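Local coordinates for protein putative glycerophosphodiester phosphodiesterase (Galdieria sulphuraria, PDB 2O55) that belongs to the glycerophosphoryl diester phosphodiesterase family and has a TIM-barrel fold, at residues G11-G16 with Y39-L44; S94-F99 with E136-Q141; L109-E114 with E142-C147. All blocks are in the same frame, centred on the assembly; numbering follows the deposited sequence.

Contact 1: residues G11-G16 with Y39-L44. With SO4 (sulfate ion), chain B.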
loop_
_atom_site.group_PDB
_atom_site.type_symbol
_atom_site.label_atom_id
_atom_site.label_comp_id
_atom_site.label_asym_id
_atom_site.label_seq_id
_atom_site.Cartn_x
_atom_site.Cartn_y
_atom_site.Cartn_z
ATOM N N GLY A 11 3.066 -6.227 -4.497
ATOM C CA GLY A 11 4.339 -5.567 -4.806
ATOM C C GLY A 11 4.552 -4.301 -3.988
ATOM O O GLY A 11 3.926 -3.268 -4.263
ATOM N N HIS A 12 5.432 -4.382 -2.986
ATOM C CA HIS A 12 5.689 -3.271 -2.083
ATOM C C HIS A 12 6.341 -2.105 -2.824
ATOM O O HIS A 12 7.457 -2.220 -3.321
ATOM C CB HIS A 12 6.542 -3.703 -0.882
ATOM C CG HIS A 12 6.432 -2.776 0.300
ATOM N ND1 HIS A 12 7.076 -3.008 1.499
ATOM C CD2 HIS A 12 5.734 -1.624 0.471
ATOM C CE1 HIS A 12 6.795 -2.037 2.349
ATOM N NE2 HIS A 12 5.982 -1.184 1.750
ATOM N N ARG A 13 5.615 -0.991 -2.897
ATOM C CA ARG A 13 6.016 0.196 -3.653
ATOM C C ARG A 13 6.363 -0.125 -5.104
ATOM O O ARG A 13 7.166 0.564 -5.732
ATOM C CB ARG A 13 7.150 0.930 -2.930
ATOM C CG ARG A 13 6.771 1.359 -1.534
ATOM C CD ARG A 13 7.877 2.142 -0.915
ATOM N NE ARG A 13 7.844 2.023 0.537
ATOM C CZ ARG A 13 8.864 2.318 1.339
ATOM N NH1 ARG A 13 9.996 2.740 0.815
ATOM N NH2 ARG A 13 8.756 2.182 2.661
ATOM N N GLY A 14 5.730 -1.174 -5.624
ATOM C CA GLY A 14 6.010 -1.707 -6.953
ATOM C C GLY A 14 6.872 -2.961 -6.891
ATOM O O GLY A 14 6.551 -3.929 -6.196
ATOM N N VAL A 15 7.975 -2.951 -7.628
ATOM C CA VAL A 15 8.872 -4.092 -7.672
ATOM C C VAL A 15 9.670 -4.150 -6.388
ATOM O O VAL A 15 10.625 -4.913 -6.268
ATOM C CB VAL A 15 9.856 -3.991 -8.837
ATOM C CG1 VAL A 15 9.113 -3.924 -10.149
ATOM C CG2 VAL A 15 10.778 -2.785 -8.648
ATOM N N GLY A 16 9.290 -3.322 -5.428
ATOM C CA GLY A 16 9.923 -3.356 -4.117
ATOM C C GLY A 16 11.417 -3.145 -4.201
ATOM O O GLY A 16 11.880 -2.288 -4.961
ATOM N N TYR A 39 -1.192 -7.641 -7.328
ATOM C CA TYR A 39 -1.412 -6.461 -6.477
ATOM C C TYR A 39 -0.160 -5.629 -6.346
ATOM O O TYR A 39 0.941 -6.190 -6.369
ATOM C CB TYR A 39 -1.749 -6.886 -5.055
ATOM C CG TYR A 39 -3.123 -7.450 -4.877
ATOM C CD1 TYR A 39 -3.335 -8.817 -4.846
ATOM C CD2 TYR A 39 -4.203 -6.616 -4.717
ATOM C CE1 TYR A 39 -4.603 -9.340 -4.674
ATOM C CE2 TYR A 39 -5.469 -7.122 -4.562
ATOM C CZ TYR A 39 -5.667 -8.480 -4.536
ATOM O OH TYR A 39 -6.945 -8.956 -4.370
ATOM N N ILE A 40 -0.307 -4.313 -6.181
ATOM C CA ILE A 40 0.797 -3.518 -5.649
ATOM C C ILE A 40 0.331 -2.629 -4.502
ATOM O O ILE A 40 -0.854 -2.272 -4.399
ATOM C CB ILE A 40 1.534 -2.667 -6.709
ATOM C CG1 ILE A 40 0.606 -1.619 -7.324
ATOM C CG2 ILE A 40 2.226 -3.534 -7.779
ATOM C CD1 ILE A 40 0.633 -0.266 -6.585
ATOM N N GLU A 41 1.276 -2.279 -3.634
ATOM C CA GLU A 41 1.032 -1.334 -2.570
ATOM C C GLU A 41 1.701 -0.054 -3.005
ATOM O O GLU A 41 2.775 -0.100 -3.574
ATOM C CB GLU A 41 1.627 -1.837 -1.254
ATOM C CG GLU A 41 1.310 -0.972 -0.038
ATOM C CD GLU A 41 2.207 0.294 0.088
ATOM O OE1 GLU A 41 1.704 1.311 0.611
ATOM O OE2 GLU A 41 3.404 0.299 -0.324
ATOM N N THR A 42 1.067 1.089 -2.753
ATOM C CA THR A 42 1.707 2.396 -2.960
ATOM C C THR A 42 1.283 3.429 -1.911
ATOM O O THR A 42 0.280 3.255 -1.208
ATOM C CB THR A 42 1.508 2.935 -4.393
ATOM O OG1 THR A 42 2.441 3.984 -4.638
ATOM C CG2 THR A 42 0.134 3.473 -4.576
ATOM N N ASP A 43 2.058 4.506 -1.833
ATOM C CA ASP A 43 1.963 5.465 -0.747
ATOM C C ASP A 43 1.392 6.804 -1.212
ATOM O O ASP A 43 2.047 7.525 -1.958
ATOM C CB ASP A 43 3.364 5.673 -0.161
ATOM C CG ASP A 43 4.048 4.348 0.248
ATOM O OD1 ASP A 43 3.534 3.658 1.169
ATOM O OD2 ASP A 43 5.111 4.015 -0.343
ATOM N N LEU A 44 0.181 7.141 -0.768
ATOM C CA LEU A 44 -0.482 8.399 -1.171
ATOM C C LEU A 44 -0.142 9.565 -0.267
ATOM O O LEU A 44 -0.323 9.472 0.951
ATOM C CB LEU A 44 -2.006 8.253 -1.166
ATOM C CG LEU A 44 -2.660 7.055 -1.835
ATOM C CD1 LEU A 44 -4.160 7.262 -1.798
ATOM C CD2 LEU A 44 -2.160 6.875 -3.264
HETATM S S SO4 B . 7.238 0.784 5.524
HETATM O O1 SO4 B . 7.041 -0.290 6.479
HETATM O O2 SO4 B . 8.517 1.386 5.840
HETATM O O3 SO4 B . 7.362 0.225 4.195
HETATM O O4 SO4 B . 6.141 1.757 5.518
#
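R13 reaches across to D43 and binds, with H56 and W218, a sulfate ion that probably came from the crystallisation liquor. Its CB starts from the beta turn G11-G14, and CG lies anti to the carbonyl carbon (chi1 -59°). R13 CG sits 3.4 Å from D43 OD2, with E41 OE2 also near. CD keeps close to the same D43 oxygen. R13 NE lies 3.5 Å from D43 OD2, a salt bridge of charges alone: the oxygen is well out of the guanidinium plane, and the two flat groups are turned 70° apart. D43 OD2 also accepts from N24. At the tip, R13 NH2 donates to SO4 O3 at 2.9 Å, a bent bond with the sulfate at the guanidinium edge, while NH1 pairs with E23.

H12 and E41 run side by side, pointing the same way. E41 OE2 lies in the plane of the H12 ring, 3.1 Å from H12 CD2. Sulfate O3 approaches the same ring near its plane. H12 ND1 is hydrogen-bonded to N244, which helps fix the ring.

At G11 the backbones pair in parallel, G11 bridging to I40. G11 N donates to Y39 O at 2.8 Å, and E41 N donates to G11 O at 2.9 Å. G14 N reaches G11 O from the opposite face.

The result is a mixed-charge pocket at the C-terminal ends of the barrel strands. R13 probably supplies positive charge for the sulfate, while E41 and D43 keep acidic oxygens close by.

Contact 2: residues S94-F99 with E136-Q141; sequences SLEELF and EKYHMQ
Y138 packs its ring against F99, and its hydroxyl bonds to E96. The polar contacts centre on one oxygen. E96 OE1 accepts from Y138 OH at 3.0 Å and from K137 NZ at 3.1 Å, the latter within a salt bridge. K137 NZ comes nearly along the C-O axis, while Y138 OH comes from above the carboxylate plane. Both donors lie on the same face of that plane. E96 CG is anti to the backbone N (chi1 -155°), and the extended chain beyond it carries the carboxylate to the edge of the Y138 ring.

The apolar contacts lie deeper. F99 CB makes a CH-pi contact over the Y138 face, 3.9 Å from the ring centroid. The two rings are oblique, with planes at 39°. M140, a selenomethionine, lays CG over one face of F99, and its SE adds an oblique Met-aromatic contact. L95 CD2 lies over the opposite face.

Helix-end motifs flank the contact. E97 N donates to S94 OG, and S94 N makes a weak bond back to E97 OE1, a capping box. H139, with positive phi, is the C-prime residue of a Schellman motif. The start of helix 95-104 thus packs against the loop from helix 127-136 to strand 144-148, on the outer, helical side of the TIM barrel.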
loop_
_atom_site.group_PDB
_atom_site.type_symbol
_atom_site.label_atom_id
_atom_site.label_comp_id
_atom_site.label_asym_id
_atom_site.label_seq_id
_atom_site.Cartn_x
_atom_site.Cartn_y
_atom_site.Cartn_z
ATOM N N SER A 94 1.859 11.007 -10.178
ATOM C CA SER A 94 0.610 11.354 -9.500
ATOM C C SER A 94 -0.206 10.065 -9.352
ATOM O O SER A 94 0.237 8.998 -9.791
ATOM C CB SER A 94 -0.172 12.388 -10.315
ATOM O OG SER A 94 -0.668 11.823 -11.515
ATOM N N LEU A 95 -1.389 10.141 -8.751
ATOM C CA LEU A 95 -2.194 8.939 -8.691
ATOM C C LEU A 95 -2.809 8.696 -10.061
ATOM O O LEU A 95 -2.829 7.556 -10.533
ATOM C CB LEU A 95 -3.279 9.030 -7.627
ATOM C CG LEU A 95 -3.523 7.778 -6.755
ATOM C CD1 LEU A 95 -4.854 7.895 -6.083
ATOM C CD2 LEU A 95 -3.450 6.451 -7.502
ATOM N N GLU A 96 -3.277 9.779 -10.692
ATOM C CA GLU A 96 -3.892 9.725 -12.007
ATOM C C GLU A 96 -2.995 9.044 -13.029
ATOM O O GLU A 96 -3.465 8.198 -13.780
ATOM C CB GLU A 96 -4.285 11.129 -12.484
ATOM C CG GLU A 96 -5.433 11.130 -13.508
ATOM C CD GLU A 96 -6.027 12.512 -13.801
ATOM O OE1 GLU A 96 -7.232 12.609 -14.134
ATOM O OE2 GLU A 96 -5.289 13.508 -13.711
ATOM N N GLU A 97 -1.706 9.389 -13.050
ATOM C CA GLU A 97 -0.759 8.792 -14.011
ATOM C C GLU A 97 -0.740 7.265 -13.931
ATOM O O GLU A 97 -0.614 6.582 -14.949
ATOM C CB GLU A 97 0.660 9.368 -13.857
ATOM C CG GLU A 97 0.797 10.794 -14.440
ATOM C CD GLU A 97 2.176 11.459 -14.238
ATOM O OE1 GLU A 97 2.925 11.083 -13.304
ATOM O OE2 GLU A 97 2.500 12.383 -15.025
ATOM N N LEU A 98 -0.888 6.738 -12.722
ATOM C CA LEU A 98 -0.888 5.304 -12.524
ATOM C C LEU A 98 -2.159 4.690 -13.060
ATOM O O LEU A 98 -2.138 3.570 -13.595
ATOM C CB LEU A 98 -0.769 4.969 -11.037
ATOM C CG LEU A 98 -0.877 3.475 -10.704
ATOM C CD1 LEU A 98 0.178 2.651 -11.479
ATOM C CD2 LEU A 98 -0.814 3.243 -9.193
ATOM N N PHE A 99 -3.259 5.418 -12.870
ATOM C CA PHE A 99 -4.579 4.986 -13.299
ATOM C C PHE A 99 -4.597 4.902 -14.814
ATOM O O PHE A 99 -4.848 3.835 -15.388
ATOM C CB PHE A 99 -5.635 5.967 -12.799
ATOM C CG PHE A 99 -5.997 5.783 -11.359
ATOM C CD1 PHE A 99 -5.620 4.641 -10.663
ATOM C CD2 PHE A 99 -6.759 6.734 -10.699
ATOM C CE1 PHE A 99 -5.976 4.459 -9.320
ATOM C CE2 PHE A 99 -7.119 6.562 -9.352
ATOM C CZ PHE A 99 -6.725 5.417 -8.663
ATOM N N GLU A 136 -13.191 6.939 -9.036
ATOM C CA GLU A 136 -14.340 6.570 -9.859
ATOM C C GLU A 136 -14.276 7.151 -11.261
ATOM O O GLU A 136 -14.906 6.627 -12.188
ATOM C CB GLU A 136 -15.675 6.885 -9.174
ATOM C CG GLU A 136 -15.921 8.344 -8.882
ATOM C CD GLU A 136 -16.692 8.551 -7.561
ATOM O OE1 GLU A 136 -17.767 9.215 -7.598
ATOM O OE2 GLU A 136 -16.228 8.048 -6.496
ATOM N N LYS A 137 -13.499 8.214 -11.419
ATOM C CA LYS A 137 -13.275 8.763 -12.742
ATOM C C LYS A 137 -12.441 7.790 -13.577
ATOM O O LYS A 137 -12.249 8.000 -14.766
ATOM C CB LYS A 137 -12.598 10.129 -12.682
ATOM C CG LYS A 137 -12.552 10.833 -14.030
ATOM C CD LYS A 137 -11.224 11.536 -14.257
ATOM C CE LYS A 137 -11.083 11.981 -15.702
ATOM N NZ LYS A 137 -9.810 12.721 -15.928
ATOM N N TYR A 138 -11.949 6.727 -12.953
ATOM C CA TYR A 138 -11.183 5.709 -13.668
ATOM C C TYR A 138 -11.788 4.325 -13.443
ATOM O O TYR A 138 -11.158 3.294 -13.697
ATOM C CB TYR A 138 -9.700 5.783 -13.280
ATOM C CG TYR A 138 -9.030 6.953 -13.935
ATOM C CD1 TYR A 138 -9.106 8.237 -13.384
ATOM C CD2 TYR A 138 -8.363 6.794 -15.150
ATOM C CE1 TYR A 138 -8.517 9.328 -14.030
ATOM C CE2 TYR A 138 -7.770 7.875 -15.798
ATOM C CZ TYR A 138 -7.849 9.131 -15.233
ATOM O OH TYR A 138 -7.247 10.169 -15.882
ATOM N N HIS A 139 -13.038 4.337 -12.983
ATOM C CA HIS A 139 -13.806 3.133 -12.695
ATOM C C HIS A 139 -12.922 2.145 -11.961
ATOM O O HIS A 139 -12.902 0.963 -12.285
ATOM C CB HIS A 139 -14.385 2.547 -13.985
ATOM C CG HIS A 139 -15.000 3.582 -14.868
ATOM N ND1 HIS A 139 -16.348 3.865 -14.856
ATOM C CD2 HIS A 139 -14.441 4.451 -15.743
ATOM C CE1 HIS A 139 -16.599 4.838 -15.711
ATOM N NE2 HIS A 139 -15.457 5.216 -16.258
HETATM N N MSE A 140 -12.190 2.649 -10.966
HETATM C CA MSE A 140 -11.230 1.849 -10.222
HETATM C C MSE A 140 -11.802 1.358 -8.905
HETATM O O MSE A 140 -11.126 0.650 -8.169
HETATM C CB MSE A 140 -9.975 2.673 -9.964
HETATM C CG MSE A 140 -9.029 2.769 -11.160
HETATM SE SE MSE A 140 -8.273 1.008 -11.572
HETATM C CE MSE A 140 -7.180 1.521 -12.981
ATOM N N GLN A 141 -13.057 1.723 -8.623
ATOM C CA GLN A 141 -13.744 1.392 -7.353
ATOM C C GLN A 141 -13.532 -0.062 -6.873
ATOM O O GLN A 141 -13.337 -0.318 -5.683
ATOM C CB GLN A 141 -15.277 1.680 -7.418
ATOM C CG GLN A 141 -15.758 3.070 -7.898
ATOM C CD GLN A 141 -15.971 3.156 -9.420
ATOM O OE1 GLN A 141 -15.187 2.617 -10.208
ATOM N NE2 GLN A 141 -17.030 3.844 -9.829
#

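Contact 3: residues L109-E114 with E142-C147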
loop_
_atom_site.group_PDB
_atom_site.type_symbol
_atom_site.label_atom_id
_atom_site.label_comp_id
_atom_site.label_asym_id
_atom_site.label_seq_id
_atom_site.Cartn_x
_atom_site.Cartn_y
_atom_site.Cartn_z
ATOM N N LEU A 109 -4.630 -5.529 -12.595
ATOM C CA LEU A 109 -3.948 -5.121 -11.376
ATOM C C LEU A 109 -4.946 -4.534 -10.400
ATOM O O LEU A 109 -5.823 -3.761 -10.784
ATOM C CB LEU A 109 -2.906 -4.047 -11.681
ATOM C CG LEU A 109 -1.998 -3.578 -10.535
ATOM C CD1 LEU A 109 -1.087 -4.710 -10.078
ATOM C CD2 LEU A 109 -1.175 -2.387 -10.973
ATOM N N LYS A 110 -4.817 -4.921 -9.138
ATOM C CA LYS A 110 -5.550 -4.271 -8.064
ATOM C C LYS A 110 -4.521 -3.524 -7.229
ATOM O O LYS A 110 -3.330 -3.831 -7.317
ATOM C CB LYS A 110 -6.314 -5.288 -7.228
ATOM C CG LYS A 110 -7.145 -6.261 -8.046
ATOM C CD LYS A 110 -8.084 -7.063 -7.177
ATOM C CE LYS A 110 -8.959 -7.949 -8.038
ATOM N NZ LYS A 110 -9.056 -9.305 -7.436
ATOM N N LEU A 111 -4.962 -2.541 -6.439
ATOM C CA LEU A 111 -4.033 -1.705 -5.679
ATOM C C LEU A 111 -4.325 -1.659 -4.169
ATOM O O LEU A 111 -5.492 -1.636 -3.726
ATOM C CB LEU A 111 -4.032 -0.280 -6.233
ATOM C CG LEU A 111 -4.025 -0.094 -7.757
ATOM C CD1 LEU A 111 -4.744 1.185 -8.131
ATOM C CD2 LEU A 111 -2.607 -0.103 -8.355
ATOM N N ASN A 112 -3.247 -1.649 -3.386
ATOM C CA ASN A 112 -3.307 -1.195 -2.004
ATOM C C ASN A 112 -2.713 0.216 -1.859
ATOM O O ASN A 112 -1.512 0.426 -2.026
ATOM C CB ASN A 112 -2.608 -2.180 -1.089
ATOM C CG ASN A 112 -3.246 -3.551 -1.118
ATOM O OD1 ASN A 112 -4.429 -3.709 -1.424
ATOM N ND2 ASN A 112 -2.465 -4.555 -0.790
ATOM N N LEU A 113 -3.583 1.177 -1.562
ATOM C CA LEU A 113 -3.183 2.553 -1.362
ATOM C C LEU A 113 -3.048 2.868 0.126
ATOM O O LEU A 113 -4.048 2.844 0.848
ATOM C CB LEU A 113 -4.212 3.470 -1.994
ATOM C CG LEU A 113 -4.619 3.048 -3.410
ATOM C CD1 LEU A 113 -5.708 3.954 -3.935
ATOM C CD2 LEU A 113 -3.450 3.027 -4.375
ATOM N N GLU A 114 -1.818 3.136 0.592
ATOM C CA GLU A 114 -1.636 3.647 1.952
ATOM C C GLU A 114 -1.754 5.191 2.031
ATOM O O GLU A 114 -1.056 5.935 1.324
ATOM C CB GLU A 114 -0.348 3.146 2.633
ATOM C CG GLU A 114 -0.293 3.594 4.107
ATOM C CD GLU A 114 0.931 3.131 4.893
ATOM O OE1 GLU A 114 1.903 2.620 4.268
ATOM O OE2 GLU A 114 0.901 3.298 6.152
ATOM N N GLU A 142 -13.603 -1.022 -7.793
ATOM C CA GLU A 142 -13.637 -2.425 -7.379
ATOM C C GLU A 142 -12.238 -3.075 -7.393
ATOM O O GLU A 142 -12.100 -4.258 -7.068
ATOM C CB GLU A 142 -14.721 -3.201 -8.155
ATOM C CG GLU A 142 -16.143 -2.780 -7.758
ATOM C CD GLU A 142 -17.225 -3.265 -8.739
ATOM O OE1 GLU A 142 -16.877 -3.545 -9.910
ATOM O OE2 GLU A 142 -18.425 -3.370 -8.358
ATOM N N ARG A 143 -11.221 -2.257 -7.703
ATOM C CA ARG A 143 -9.815 -2.657 -7.777
ATOM C C ARG A 143 -8.888 -1.909 -6.795
ATOM O O ARG A 143 -7.654 -1.879 -6.971
ATOM C CB ARG A 143 -9.291 -2.353 -9.169
ATOM C CG ARG A 143 -10.104 -2.883 -10.331
ATOM C CD ARG A 143 -9.141 -3.385 -11.363
ATOM N NE ARG A 143 -8.995 -2.557 -12.561
ATOM C CZ ARG A 143 -7.987 -2.692 -13.419
ATOM N NH1 ARG A 143 -7.031 -3.572 -13.180
ATOM N NH2 ARG A 143 -7.913 -1.953 -14.506
ATOM N N VAL A 144 -9.462 -1.297 -5.762
ATOM C CA VAL A 144 -8.711 -0.401 -4.892
ATOM C C VAL A 144 -9.105 -0.639 -3.443
ATOM O O VAL A 144 -10.299 -0.643 -3.100
ATOM C CB VAL A 144 -8.894 1.089 -5.324
ATOM C CG1 VAL A 144 -8.951 1.995 -4.154
ATOM C CG2 VAL A 144 -7.772 1.518 -6.248
ATOM N N ASP A 145 -8.084 -0.827 -2.609
ATOM C CA ASP A 145 -8.238 -1.040 -1.186
ATOM C C ASP A 145 -7.377 -0.018 -0.446
ATOM O O ASP A 145 -6.166 0.060 -0.671
ATOM C CB ASP A 145 -7.761 -2.442 -0.858
ATOM C CG ASP A 145 -8.283 -2.936 0.461
ATOM O OD1 ASP A 145 -8.881 -4.043 0.470
ATOM O OD2 ASP A 145 -8.112 -2.224 1.483
ATOM N N TYR A 146 -7.997 0.775 0.428
ATOM C CA TYR A 146 -7.288 1.859 1.130
ATOM C C TYR A 146 -6.876 1.388 2.507
ATOM O O TYR A 146 -7.659 0.724 3.214
ATOM C CB TYR A 146 -8.152 3.107 1.294
ATOM C CG TYR A 146 -8.971 3.488 0.089
ATOM C CD1 TYR A 146 -10.238 2.957 -0.086
ATOM C CD2 TYR A 146 -8.489 4.403 -0.870
ATOM C CE1 TYR A 146 -11.011 3.296 -1.186
ATOM C CE2 TYR A 146 -9.258 4.764 -1.990
ATOM C CZ TYR A 146 -10.529 4.201 -2.131
ATOM O OH TYR A 146 -11.348 4.490 -3.198
ATOM N N CYS A 147 -5.652 1.730 2.907
ATOM C CA CYS A 147 -5.177 1.342 4.225
ATOM C C CYS A 147 -4.361 2.433 4.912
ATOM O O CYS A 147 -3.927 3.401 4.263
ATOM C CB CYS A 147 -4.375 0.063 4.131
ATOM S SG CYS A 147 -2.968 0.346 3.154
#
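Two neighbouring parallel strands, 110-115 and 144-148, pair here in the barrel sheet, L111 paired with V144 and E114 with C147. The axes of 110-114 and 144-147 approach to 4.7 Å, with 24° between their directions. Four backbone bonds tie them: L111 N to R143 O, D145 N to L111 O, L113 N to D145 O and C147 N to L113 O, the last at 2.8 Å. CA-H...O contacts accompany them, such as N112 CA to D145 O at 3.4 Å.

L111, L113, V144 and Y146 share one face. L111 CD1 touches V144 CG2 at 3.6 Å. L113 crosses V144 at about a right angle, with L113 CD1 at 3.8 Å from V144 CG1. L113 CD1 also lies 4.1 Å from Y146 CE2. Within its own strand, V144 CG1 sits over the Y146 ring. Helix 95-104 packs on this side through F99 and I102, which touch L111.

N112, D145, E114 and C147 share the other face. N112 and D145 lie side by side, and D145 OD2 is hydrogen-bonded to T167. E114 CB rests 3.9 Å from C147 SG. The E114 side chain is about 3 Å, nearest atoms, from another sulfate ion than the one at R13, probably from the crystallisation liquor.

At the strand start, R143 makes a weak bond from NH1 to L109 O.

Strand 110-115, helix 127-136 and strand 144-148 form a beta-alpha-beta unit, the repeating element of a TIM barrel.

Contacts 1 and 3 belong to one curled sheet, with centres about 10 Å apart. Strands 39-46 and 110-115 are neighbours in it, so strand 8-12 is followed across the sheet by 39-46, 110-115 and 144-148. Contact 2 lies further out, its centre about 15 Å from that of contact 1 and 11 Å from that of contact 3. Its F99 and L98 pack on L111 of contact 3, and its L95 meets L44 of contact 1. Along the chain, contact 1 closes before the others open, while contacts 2 and 3 interleave. Together they join the barrel wall to its helical coat, with the sulfate of contact 1 at the C-terminal ends of the strands.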